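Local coordinates for putative peptidase (Bacteroides fragilis, PDB 5DYN) that acts as a clostripain-family cysteine protease that activates the Bacteroides fragilis toxin by cleavage, at the interface of chains A and B. Residues are numbered along the deposited sequence; one frame, centred on the assembly and turned at random. Chains: chain A, Putative peptidase; chain B, Putative peptidase.

The interface of chains A and B. Residues chain A 23, 115-118; chain B 2-3, 32.
A small, largely apolar patch of the interface, with a backbone hydrogen bond across it, joins the two chains, which are pieces of one longer protease, and ties the start of chain B to the end of strand 110-116 of chain A. B:Phe2 is its main plug. Its CG lies anti to the backbone N (chi1 162°), which points the ring into chain A. The ring's far carbon CZ meets CB of A:Phe115 at 3.4 Å, and the two side chains run at about a right angle to each other. CE2 of the same ring lies 3.9 Å from CD1 of A:Ile23, at the end of strand 16-23. CE1 faces CB of A:Ser117 at 3.8 Å. The methyl of B:Ala32 sits in the ring plane of B:Phe2, at its edge. That methyl also touches the carbonyl O of A:Ser117 at 3.2 Å.

B:Gly3 N donates to the carbonyl O of A:His118 at 2.9 Å. CD1 of A:Ile23 packs on CA of B:Gly3 at 3.7 Å. The hydroxyl OG of A:Ser117 donates in plane to a lone pair of A:Ile23 O at 2.7 Å. This bond fixes the serine side chain and links the two chain A segments beneath the contact.

In this family A:His118 is the catalytic histidine, and the nucleophilic cysteine directly follows B:Ala32. The contact therefore probably helps hold the two halves of the catalytic dyad in register across the chains.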
ATOM      1  N   ILE A  23      -9.337  -5.858   7.026  1.00 37.62           N
ATOM      2  CA  ILE A  23      -9.405  -7.301   6.870  1.00 34.27           C
ATOM      3  C   ILE A  23      -8.518  -7.918   7.946  1.00 35.44           C
ATOM      4  O   ILE A  23      -7.341  -8.201   7.715  1.00 37.86           O
ATOM      5  CB  ILE A  23      -8.960  -7.743   5.465  1.00 28.48           C
ATOM      6  CG1 ILE A  23      -9.730  -6.959   4.400  1.00 28.44           C
ATOM      7  CG2 ILE A  23      -9.152  -9.243   5.287  1.00 28.86           C
ATOM      8  CD1 ILE A  23      -9.263  -7.217   2.984  1.00 25.36           C
ATOM      9  N   PHE A 115      -6.469   0.896   3.823  1.00 35.85           N
ATOM     10  CA  PHE A 115      -6.509  -0.544   3.620  1.00 35.12           C
ATOM     11  C   PHE A 115      -5.653  -1.254   4.661  1.00 35.43           C
ATOM     12  O   PHE A 115      -4.425  -1.151   4.655  1.00 34.38           O
ATOM     13  CB  PHE A 115      -6.057  -0.880   2.202  1.00 34.94           C
ATOM     14  CG  PHE A 115      -6.953  -0.309   1.140  1.00 30.33           C
ATOM     15  CD1 PHE A 115      -6.759   0.983   0.670  1.00 31.12           C
ATOM     16  CD2 PHE A 115      -8.002  -1.053   0.627  1.00 28.29           C
ATOM     17  CE1 PHE A 115      -7.587   1.515  -0.302  1.00 34.25           C
ATOM     18  CE2 PHE A 115      -8.833  -0.526  -0.347  1.00 30.55           C
ATOM     19  CZ  PHE A 115      -8.624   0.757  -0.811  1.00 31.17           C
ATOM     20  N   TRP A 116      -6.328  -1.978   5.549  1.00 32.19           N
ATOM     21  CA  TRP A 116      -5.729  -2.527   6.761  1.00 29.52           C
ATOM     22  C   TRP A 116      -5.766  -4.051   6.749  1.00 30.19           C
ATOM     23  O   TRP A 116      -6.812  -4.645   7.029  1.00 32.05           O
ATOM     24  CB  TRP A 116      -6.478  -1.990   7.988  1.00 33.06           C
ATOM     25  CG  TRP A 116      -5.760  -2.096   9.311  1.00 39.41           C
ATOM     26  CD1 TRP A 116      -5.173  -1.075  10.006  1.00 32.79           C
ATOM     27  CD2 TRP A 116      -5.585  -3.277  10.111  1.00 35.37           C
ATOM     28  NE1 TRP A 116      -4.638  -1.547  11.180  1.00 34.17           N
ATOM     29  CE2 TRP A 116      -4.874  -2.894  11.268  1.00 32.81           C
ATOM     30  CE3 TRP A 116      -5.954  -4.618   9.960  1.00 25.46           C
ATOM     31  CZ2 TRP A 116      -4.523  -3.805  12.264  1.00 31.83           C
ATOM     32  CZ3 TRP A 116      -5.604  -5.520  10.948  1.00 32.82           C
ATOM     33  CH2 TRP A 116      -4.896  -5.108  12.087  1.00 30.75           C
ATOM     34  N   SER A 117      -4.632  -4.675   6.428  1.00 22.54           N
ATOM     35  CA  SER A 117      -4.521  -6.136   6.424  1.00 29.17           C
ATOM     36  C   SER A 117      -3.097  -6.595   6.118  1.00 28.73           C
ATOM     37  O   SER A 117      -2.153  -5.811   6.186  1.00 29.65           O
ATOM     38  CB  SER A 117      -5.479  -6.750   5.400  1.00 28.53           C
ATOM     39  OG  SER A 117      -5.652  -8.134   5.633  1.00 29.92           O
ATOM     40  N   HIS A 118      -2.953  -7.874   5.786  1.00 34.91           N
ATOM     41  CA  HIS A 118      -1.702  -8.385   5.234  1.00 33.98           C
ATOM     42  C   HIS A 118      -1.592  -7.959   3.776  1.00 31.68           C
ATOM     43  O   HIS A 118      -2.604  -7.735   3.112  1.00 32.57           O
ATOM     44  CB  HIS A 118      -1.621  -9.910   5.344  1.00 26.45           C
ATOM     45  CG  HIS A 118      -1.219 -10.397   6.701  1.00 35.66           C
ATOM     46  ND1 HIS A 118      -0.023 -10.050   7.292  1.00 31.53           N
ATOM     47  CD2 HIS A 118      -1.848 -11.215   7.577  1.00 37.60           C
ATOM     48  CE1 HIS A 118       0.062 -10.626   8.477  1.00 34.75           C
ATOM     49  NE2 HIS A 118      -1.031 -11.340   8.674  1.00 32.82           N
TER
ATOM     50  N   PHE B   2      -3.882  -8.417  -1.856  1.00 29.10           N
ATOM     51  CA  PHE B   2      -4.052  -7.667  -0.619  1.00 31.66           C
ATOM     52  C   PHE B   2      -5.160  -8.272   0.229  1.00 31.48           C
ATOM     53  O   PHE B   2      -6.182  -8.719  -0.288  1.00 33.30           O
ATOM     54  CB  PHE B   2      -4.365  -6.194  -0.887  1.00 36.10           C
ATOM     55  CG  PHE B   2      -4.959  -5.492   0.301  1.00 32.96           C
ATOM     56  CD1 PHE B   2      -4.161  -5.133   1.375  1.00 28.55           C
ATOM     57  CD2 PHE B   2      -6.319  -5.227   0.361  1.00 31.69           C
ATOM     58  CE1 PHE B   2      -4.707  -4.511   2.483  1.00 29.58           C
ATOM     59  CE2 PHE B   2      -6.869  -4.601   1.465  1.00 27.85           C
ATOM     60  CZ  PHE B   2      -6.062  -4.246   2.528  1.00 28.64           C
ATOM     61  N   GLY B   3      -4.950  -8.274   1.538  1.00 29.79           N
ATOM     62  CA  GLY B   3      -5.963  -8.730   2.466  1.00 32.13           C
ATOM     63  C   GLY B   3      -6.011 -10.234   2.603  1.00 33.94           C
ATOM     64  O   GLY B   3      -5.998 -10.961   1.610  1.00 36.18           O
ATOM     65  N   ALA B  32      -0.306  -1.899   4.989  1.00 31.91           N
ATOM     66  CA  ALA B  32      -0.104  -3.313   4.705  1.00 28.87           C
ATOM     67  C   ALA B  32       1.226  -3.514   3.985  1.00 30.58           C
ATOM     68  O   ALA B  32       1.781  -2.573   3.419  1.00 34.90           O
ATOM     69  CB  ALA B  32      -1.252  -3.857   3.871  1.00 28.41           C
TER